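Local coordinates for protein ALDH21) (Physcomitrella patens subsp. patens, PDB 5MZ5) that acts as an aldehyde dehydrogenase that oxidises succinic semialdehyde to succinate with NADP(+) as coenzyme, at residues Lys38-Phe43 / Thr217-Leu222; Ala68-Ala73 / Ile241-Arg246. One frame throughout, in Å; residues are numbered along the deposited sequence.

Interaction 1: Lys38-Phe43 / Thr217-Leu222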
ATOM      1  N   LYS A  38     -40.725  27.234   9.125  1.00 46.08           N
ATOM      2  CA  LYS A  38     -39.447  27.918   8.908  1.00 43.41           C
ATOM      3  C   LYS A  38     -39.118  27.936   7.407  1.00 43.92           C
ATOM      4  O   LYS A  38     -39.259  26.915   6.730  1.00 42.62           O
ATOM      5  CB  LYS A  38     -38.313  27.244   9.698  1.00 44.71           C
ATOM      6  CG  LYS A  38     -37.038  28.081   9.753  1.00 50.61           C
ATOM      7  CD  LYS A  38     -35.856  27.343  10.365  1.00 58.74           C
ATOM      8  CE  LYS A  38     -34.581  28.162  10.314  1.00 65.91           C
ATOM      9  NZ  LYS A  38     -34.052  28.334   8.929  1.00 71.75           N
ATOM     10  N   LYS A  39     -38.696  29.100   6.890  1.00 38.92           N
ATOM     11  CA  LYS A  39     -38.307  29.245   5.489  1.00 37.69           C
ATOM     12  C   LYS A  39     -36.810  29.007   5.357  1.00 40.39           C
ATOM     13  O   LYS A  39     -36.016  29.529   6.139  1.00 39.41           O
ATOM     14  CB  LYS A  39     -38.729  30.604   4.907  1.00 40.23           C
ATOM     15  CG  LYS A  39     -40.229  30.772   4.855  1.00 54.20           C
ATOM     16  CD  LYS A  39     -40.659  32.061   4.226  1.00 64.32           C
ATOM     17  CE  LYS A  39     -42.136  32.040   3.876  1.00 74.32           C
ATOM     18  NZ  LYS A  39     -43.017  32.013   5.081  1.00 85.78           N
ATOM     19  N   TYR A  40     -36.438  28.150   4.409  1.00 36.58           N
ATOM     20  CA  TYR A  40     -35.052  27.793   4.140  1.00 35.65           C
ATOM     21  C   TYR A  40     -34.655  28.329   2.774  1.00 38.13           C
ATOM     22  O   TYR A  40     -35.510  28.683   1.963  1.00 36.45           O
ATOM     23  CB  TYR A  40     -34.882  26.256   4.157  1.00 36.11           C
ATOM     24  CG  TYR A  40     -34.802  25.654   5.541  1.00 37.36           C
ATOM     25  CD1 TYR A  40     -35.949  25.469   6.313  1.00 38.46           C
ATOM     26  CD2 TYR A  40     -33.582  25.238   6.070  1.00 37.62           C
ATOM     27  CE1 TYR A  40     -35.880  24.918   7.591  1.00 38.98           C
ATOM     28  CE2 TYR A  40     -33.503  24.667   7.341  1.00 38.48           C
ATOM     29  CZ  TYR A  40     -34.656  24.514   8.097  1.00 46.79           C
ATOM     30  OH  TYR A  40     -34.600  23.964   9.349  1.00 49.58           O
ATOM     31  N   ASN A  41     -33.355  28.379   2.527  1.00 35.04           N
ATOM     32  CA  ASN A  41     -32.816  28.750   1.238  1.00 34.85           C
ATOM     33  C   ASN A  41     -32.252  27.499   0.603  1.00 37.49           C
ATOM     34  O   ASN A  41     -31.902  26.545   1.301  1.00 38.02           O
ATOM     35  CB  ASN A  41     -31.673  29.757   1.395  1.00 37.32           C
ATOM     36  CG  ASN A  41     -32.082  31.123   1.854  1.00 48.73           C
ATOM     37  OD1 ASN A  41     -31.565  31.630   2.846  1.00 42.86           O
ATOM     38  ND2 ASN A  41     -32.932  31.788   1.092  1.00 37.21           N
ATOM     39  N   ILE A  42     -32.155  27.508  -0.723  1.00 33.08           N
ATOM     40  CA  ILE A  42     -31.516  26.446  -1.484  1.00 31.33           C
ATOM     41  C   ILE A  42     -30.185  27.017  -1.943  1.00 32.24           C
ATOM     42  O   ILE A  42     -29.987  28.237  -1.865  1.00 30.23           O
ATOM     43  CB  ILE A  42     -32.395  25.827  -2.604  1.00 34.39           C
ATOM     44  CG1 ILE A  42     -32.827  26.871  -3.656  1.00 35.38           C
ATOM     45  CG2 ILE A  42     -33.599  25.137  -1.967  1.00 34.19           C
ATOM     46  CD1 ILE A  42     -33.466  26.309  -4.958  1.00 42.53           C
ATOM     47  N   PHE A  43     -29.259  26.154  -2.362  1.00 27.27           N
ATOM     48  CA  PHE A  43     -27.942  26.628  -2.724  1.00 26.92           C
ATOM     49  C   PHE A  43     -27.665  26.448  -4.186  1.00 30.36           C
ATOM     50  O   PHE A  43     -27.687  25.340  -4.697  1.00 29.38           O
ATOM     51  CB  PHE A  43     -26.869  26.001  -1.803  1.00 27.86           C
ATOM     52  CG  PHE A  43     -27.044  26.526  -0.391  1.00 28.73           C
ATOM     53  CD1 PHE A  43     -26.437  27.715   0.006  1.00 30.65           C
ATOM     54  CD2 PHE A  43     -27.904  25.890   0.506  1.00 28.88           C
ATOM     55  CE1 PHE A  43     -26.659  28.239   1.287  1.00 30.35           C
ATOM     56  CE2 PHE A  43     -28.141  26.428   1.768  1.00 30.68           C
ATOM     57  CZ  PHE A  43     -27.524  27.605   2.146  1.00 28.53           C
ATOM     58  N   THR A 217     -36.983  14.845   2.942  1.00 24.10           N
ATOM     59  CA  THR A 217     -36.008  15.171   3.982  1.00 24.38           C
ATOM     60  C   THR A 217     -34.853  16.075   3.448  1.00 27.71           C
ATOM     61  O   THR A 217     -33.692  15.672   3.543  1.00 27.14           O
ATOM     62  CB  THR A 217     -35.433  13.864   4.571  1.00 32.19           C
ATOM     63  OG1 THR A 217     -34.741  13.170   3.528  1.00 30.60           O
ATOM     64  CG2 THR A 217     -36.480  12.967   5.228  1.00 25.66           C
ATOM     65  N   PRO A 218     -35.108  17.310   2.945  1.00 23.66           N
ATOM     66  CA  PRO A 218     -33.994  18.102   2.389  1.00 22.43           C
ATOM     67  C   PRO A 218     -33.248  19.011   3.354  1.00 26.00           C
ATOM     68  O   PRO A 218     -32.222  19.556   2.974  1.00 26.13           O
ATOM     69  CB  PRO A 218     -34.697  18.953   1.320  1.00 23.80           C
ATOM     70  CG  PRO A 218     -36.053  19.199   1.896  1.00 27.66           C
ATOM     71  CD  PRO A 218     -36.407  17.997   2.739  1.00 23.97           C
ATOM     72  N   LEU A 219     -33.792  19.242   4.548  1.00 23.06           N
ATOM     73  CA  LEU A 219     -33.262  20.236   5.478  1.00 22.95           C
ATOM     74  C   LEU A 219     -31.876  19.951   5.988  1.00 28.95           C
ATOM     75  O   LEU A 219     -31.130  20.900   6.208  1.00 29.66           O
ATOM     76  CB  LEU A 219     -34.223  20.484   6.647  1.00 23.02           C
ATOM     77  CG  LEU A 219     -35.695  20.666   6.298  1.00 26.43           C
ATOM     78  CD1 LEU A 219     -36.503  20.756   7.557  1.00 26.10           C
ATOM     79  CD2 LEU A 219     -35.925  21.892   5.374  1.00 25.44           C
ATOM     80  N   SER A 220     -31.527  18.665   6.176  1.00 27.03           N
ATOM     81  CA  SER A 220     -30.207  18.220   6.643  1.00 27.11           C
ATOM     82  C   SER A 220     -29.160  18.575   5.607  1.00 30.81           C
ATOM     83  O   SER A 220     -28.080  19.080   5.958  1.00 30.48           O
ATOM     84  CB  SER A 220     -30.200  16.719   6.921  1.00 28.36           C
ATOM     85  OG  SER A 220     -30.985  16.444   8.065  1.00 37.89           O
ATOM     86  N   ALA A 221     -29.500  18.348   4.322  1.00 26.97           N
ATOM     87  CA  ALA A 221     -28.633  18.711   3.210  1.00 25.64           C
ATOM     88  C   ALA A 221     -28.501  20.237   3.096  1.00 26.64           C
ATOM     89  O   ALA A 221     -27.424  20.735   2.782  1.00 24.06           O
ATOM     90  CB  ALA A 221     -29.174  18.142   1.922  1.00 26.36           C
ATOM     91  N   LEU A 222     -29.585  20.970   3.381  1.00 23.52           N
ATOM     92  CA  LEU A 222     -29.600  22.423   3.292  1.00 23.67           C
ATOM     93  C   LEU A 222     -28.793  23.073   4.408  1.00 27.88           C
ATOM     94  O   LEU A 222     -28.228  24.137   4.184  1.00 27.01           O
ATOM     95  CB  LEU A 222     -31.039  22.982   3.200  1.00 23.99           C
ATOM     96  CG  LEU A 222     -31.801  22.629   1.892  1.00 28.20           C
ATOM     97  CD1 LEU A 222     -33.276  23.036   1.997  1.00 27.49           C
ATOM     98  CD2 LEU A 222     -31.129  23.249   0.645  1.00 31.12           C
TER
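In Tyr40 and Leu219, chi1 sets CG anti to the residue's own carbonyl carbon, beside the backbone N (-79° and -46°), and the leucine branches beyond CG so that its CD2 meets the tyrosine ring. The contact joins strand 38-44 to the first turn of helix 219-229, the helix of a beta-alpha-beta crossover between parallel strands 209-212 and 239-241 of the Rossmann-type sheet. Leu219 CD2 sits 3.7 Å from the centroid of the Tyr40 ring and only 11° off its normal, a CH-pi contact directly over the face. The two side chains cross at about a right angle, and all six ring carbons lie at similar distances from that one methyl. On the opposite face Lys38 NZ stands 3.9 Å above the ring plane, also over its centre, so the ring lies between a methyl and an amino group.

One turn on, Leu222 packs along 40-43. Its CD1 reaches Tyr40 CB at 4.2 Å, while CD2 lies beside Ile42, 4.1 Å from Ile42 CG2, the two side chains running side by side and pointing the same way. Phe43 comes to the same leucine obliquely, with its CD2 4.2 Å from Leu222 CD2. No hydrogen bond links the two segments; the turn is held within itself by Leu222 N to Pro218 O (3.0 Å), and Glu125 of helix 115-126 accepts bonds from Leu219 N and Ser220 OG. Val70 of the neighbouring strand 66-71 touches both leucines. Two backbone oxygens also meet carbon here: Leu222 O approaches Phe43 CE2 at 3.3 Å, and Asn41 O lies 3.4 Å from Leu222 CD2.

Interaction 2: Ala68-Ala73 / Ile241-Arg246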
ATOM      1  N   ALA A  68     -41.526  23.272   7.732  1.00 34.82           N
ATOM      2  CA  ALA A  68     -40.583  23.985   6.894  1.00 33.72           C
ATOM      3  C   ALA A  68     -41.069  24.163   5.461  1.00 37.43           C
ATOM      4  O   ALA A  68     -41.850  23.351   4.961  1.00 36.72           O
ATOM      5  CB  ALA A  68     -39.229  23.275   6.921  1.00 33.55           C
ATOM      6  N   LYS A  69     -40.602  25.242   4.811  1.00 35.27           N
ATOM      7  CA  LYS A  69     -40.878  25.606   3.417  1.00 34.95           C
ATOM      8  C   LYS A  69     -39.537  25.779   2.735  1.00 36.62           C
ATOM      9  O   LYS A  69     -38.663  26.500   3.235  1.00 35.59           O
ATOM     10  CB  LYS A  69     -41.709  26.889   3.321  1.00 38.21           C
ATOM     11  CG  LYS A  69     -43.167  26.675   3.675  1.00 56.39           C
ATOM     12  CD  LYS A  69     -43.905  27.979   3.676  1.00 67.94           C
ATOM     13  CE  LYS A  69     -44.960  28.023   2.607  1.00 76.98           C
ATOM     14  NZ  LYS A  69     -45.428  29.414   2.368  1.00 84.72           N
ATOM     15  N   VAL A  70     -39.336  25.043   1.639  1.00 32.59           N
ATOM     16  CA  VAL A  70     -38.065  25.037   0.891  1.00 31.53           C
ATOM     17  C   VAL A  70     -38.311  25.530  -0.537  1.00 33.63           C
ATOM     18  O   VAL A  70     -39.212  25.000  -1.189  1.00 33.76           O
ATOM     19  CB  VAL A  70     -37.459  23.600   0.872  1.00 34.48           C
ATOM     20  CG1 VAL A  70     -36.190  23.550   0.052  1.00 34.36           C
ATOM     21  CG2 VAL A  70     -37.214  23.075   2.271  1.00 33.69           C
ATOM     22  N   PRO A  71     -37.528  26.495  -1.068  1.00 30.84           N
ATOM     23  CA  PRO A  71     -37.707  26.888  -2.475  1.00 30.85           C
ATOM     24  C   PRO A  71     -37.468  25.709  -3.418  1.00 36.60           C
ATOM     25  O   PRO A  71     -36.598  24.871  -3.169  1.00 34.69           O
ATOM     26  CB  PRO A  71     -36.623  27.955  -2.690  1.00 31.95           C
ATOM     27  CG  PRO A  71     -36.236  28.413  -1.336  1.00 36.36           C
ATOM     28  CD  PRO A  71     -36.380  27.209  -0.469  1.00 33.13           C
ATOM     29  N   GLN A  72     -38.280  25.614  -4.470  1.00 36.82           N
ATOM     30  CA  GLN A  72     -38.121  24.563  -5.465  1.00 37.50           C
ATOM     31  C   GLN A  72     -37.352  25.139  -6.644  1.00 40.57           C
ATOM     32  O   GLN A  72     -37.735  26.183  -7.173  1.00 40.60           O
ATOM     33  CB  GLN A  72     -39.467  23.964  -5.898  1.00 40.01           C
ATOM     34  CG  GLN A  72     -39.284  22.679  -6.697  1.00 66.67           C
ATOM     35  CD  GLN A  72     -40.579  21.961  -6.923  1.00 98.21           C
ATOM     36  OE1 GLN A  72     -41.359  22.297  -7.823  1.00 99.52           O
ATOM     37  NE2 GLN A  72     -40.798  20.911  -6.148  1.00 88.60           N
ATOM     38  N   ALA A  73     -36.247  24.472  -7.028  1.00 35.92           N
ATOM     39  CA  ALA A  73     -35.402  24.914  -8.136  1.00 35.12           C
ATOM     40  C   ALA A  73     -36.088  24.716  -9.477  1.00 37.92           C
ATOM     41  O   ALA A  73     -36.771  23.713  -9.691  1.00 38.00           O
ATOM     42  CB  ALA A  73     -34.065  24.174  -8.116  1.00 35.15           C
ATOM     43  N   ILE A 241     -27.020  22.672  -3.886  1.00 27.37           N
ATOM     44  CA  ILE A 241     -27.908  21.748  -3.161  1.00 28.42           C
ATOM     45  C   ILE A 241     -29.333  22.218  -3.468  1.00 33.66           C
ATOM     46  O   ILE A 241     -29.764  23.268  -2.979  1.00 31.04           O
ATOM     47  CB  ILE A 241     -27.610  21.595  -1.635  1.00 31.07           C
ATOM     48  CG1 ILE A 241     -26.134  21.164  -1.395  1.00 30.91           C
ATOM     49  CG2 ILE A 241     -28.623  20.600  -0.958  1.00 29.31           C
ATOM     50  CD1 ILE A 241     -25.659  21.336  -0.009  1.00 35.86           C
ATOM     51  N   LEU A 242     -30.003  21.478  -4.371  1.00 33.32           N
ATOM     52  CA  LEU A 242     -31.334  21.815  -4.861  1.00 34.96           C
ATOM     53  C   LEU A 242     -32.364  20.665  -4.757  1.00 38.77           C
ATOM     54  O   LEU A 242     -32.245  19.675  -5.487  1.00 36.37           O
ATOM     55  CB  LEU A 242     -31.295  22.295  -6.334  1.00 35.49           C
ATOM     56  CG  LEU A 242     -30.039  22.950  -6.895  1.00 41.89           C
ATOM     57  CD1 LEU A 242     -29.833  22.536  -8.346  1.00 42.58           C
ATOM     58  CD2 LEU A 242     -30.146  24.472  -6.824  1.00 45.87           C
ATOM     59  N   PRO A 243     -33.405  20.793  -3.901  1.00 37.91           N
ATOM     60  CA  PRO A 243     -34.510  19.809  -3.927  1.00 38.57           C
ATOM     61  C   PRO A 243     -35.218  20.060  -5.269  1.00 41.54           C
ATOM     62  O   PRO A 243     -35.465  21.212  -5.649  1.00 41.58           O
ATOM     63  CB  PRO A 243     -35.382  20.208  -2.723  1.00 40.89           C
ATOM     64  CG  PRO A 243     -34.554  21.217  -1.954  1.00 44.79           C
ATOM     65  CD  PRO A 243     -33.707  21.892  -2.969  1.00 39.77           C
ATOM     66  N   VAL A 244     -35.397  19.009  -6.052  1.00 38.11           N
ATOM     67  CA  VAL A 244     -35.892  19.163  -7.424  1.00 38.05           C
ATOM     68  C   VAL A 244     -37.230  18.429  -7.639  1.00 41.70           C
ATOM     69  O   VAL A 244     -37.477  17.352  -7.062  1.00 40.49           O
ATOM     70  CB  VAL A 244     -34.745  18.736  -8.414  1.00 41.12           C
ATOM     71  CG1 VAL A 244     -35.237  18.439  -9.815  1.00 40.68           C
ATOM     72  CG2 VAL A 244     -33.645  19.791  -8.462  1.00 41.00           C
ATOM     73  N   SER A 245     -38.102  19.060  -8.449  1.00 38.76           N
ATOM     74  CA  SER A 245     -39.403  18.527  -8.855  1.00 40.01           C
ATOM     75  C   SER A 245     -39.183  17.343  -9.815  1.00 44.10           C
ATOM     76  O   SER A 245     -38.118  17.213 -10.429  1.00 43.10           O
ATOM     77  CB  SER A 245     -40.239  19.603  -9.551  1.00 44.53           C
ATOM     78  OG  SER A 245     -39.622  20.085 -10.739  1.00 55.45           O
ATOM     79  N   ARG A 246     -40.210  16.515  -9.966  1.00 41.29           N
ATOM     80  CA  ARG A 246     -40.201  15.342 -10.831  1.00 40.74           C
ATOM     81  C   ARG A 246     -39.898  15.694 -12.294  1.00 43.30           C
ATOM     82  O   ARG A 246     -39.154  14.971 -12.946  1.00 41.56           O
ATOM     83  CB  ARG A 246     -41.547  14.616 -10.721  1.00 39.32           C
ATOM     84  CG  ARG A 246     -41.443  13.167 -11.122  1.00 41.94           C
ATOM     85  CD  ARG A 246     -42.778  12.512 -11.134  1.00 42.13           C
ATOM     86  NE  ARG A 246     -42.746  11.261 -11.886  1.00 43.62           N
ATOM     87  CZ  ARG A 246     -43.804  10.488 -12.056  1.00 55.84           C
ATOM     88  NH1 ARG A 246     -44.973  10.828 -11.529  1.00 46.58           N
ATOM     89  NH2 ARG A 246     -43.703   9.363 -12.745  1.00 41.86           N
TER
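The nearest CA atoms are those of Ala73 and Val244, 5.8 Å apart, where the run 70-73 passes the loop 242-245 at 80°; no hydrogen bond is made between them. Three side-chain contacts carry the junction instead. Val70 holds CG1 anti to its backbone N (chi1 177°) and presses it against Pro243 CG at 3.5 Å, tighter than usual van der Waals contact. Ala73 turns its CB toward the loop and rests it on Leu242 CB (3.8 Å), with Val244 CG2 farther off at 4.4 Å. Gln72 has CG anti to the backbone N and an extended chain beyond, which lays the terminal amide against Ser245: OE1 is 3.4 Å and CD 3.5 Å from Ser245 CB, while NE2 stands at 3.7 Å from the same carbon. This is contact with the serine methylene, and Ser245 OG lies farther from OE1, at 4.1 Å. An alanine in place of Gln72 would probably leave Ser245 CB without the amide that covers it and the loop less firmly fixed on this flank. Pro243 is also packed by Ile42 and Leu56, so three strands of the N-terminal sheet border it. The loop follows strand 239-241, an outermost strand of the Rossmann-type coenzyme sheet, and leads on to Arg246, which binds NADP(+) in another structure of this protein, though no coenzyme is bound here.

Overall arrangement
Interactions 1 and 2, about 8 Å apart centre to centre, pack the small N-terminal sheet against the edge of the Rossmann-type sheet and its helix 219-229, within the coenzyme-binding domain. Strands 38-44 and 66-71 are neighbours in that small sheet, linked by a probable hydrogen bond from Lys69 N to Lys38 O (2.9 Å). A second probable bond, Ile241 N to Phe43 O (2.9 Å), ties strand 38-44 to the end of strand 239-241, just before the loop of interaction 2. Interaction 2 adjoins the NADP(+) site, empty in this chain: it holds Arg246, and the side chain of Val244 is about 4 Å from that of Lys212; in interaction 1 that of Leu222 is about 10 Å from those of Ser186 and Ser215.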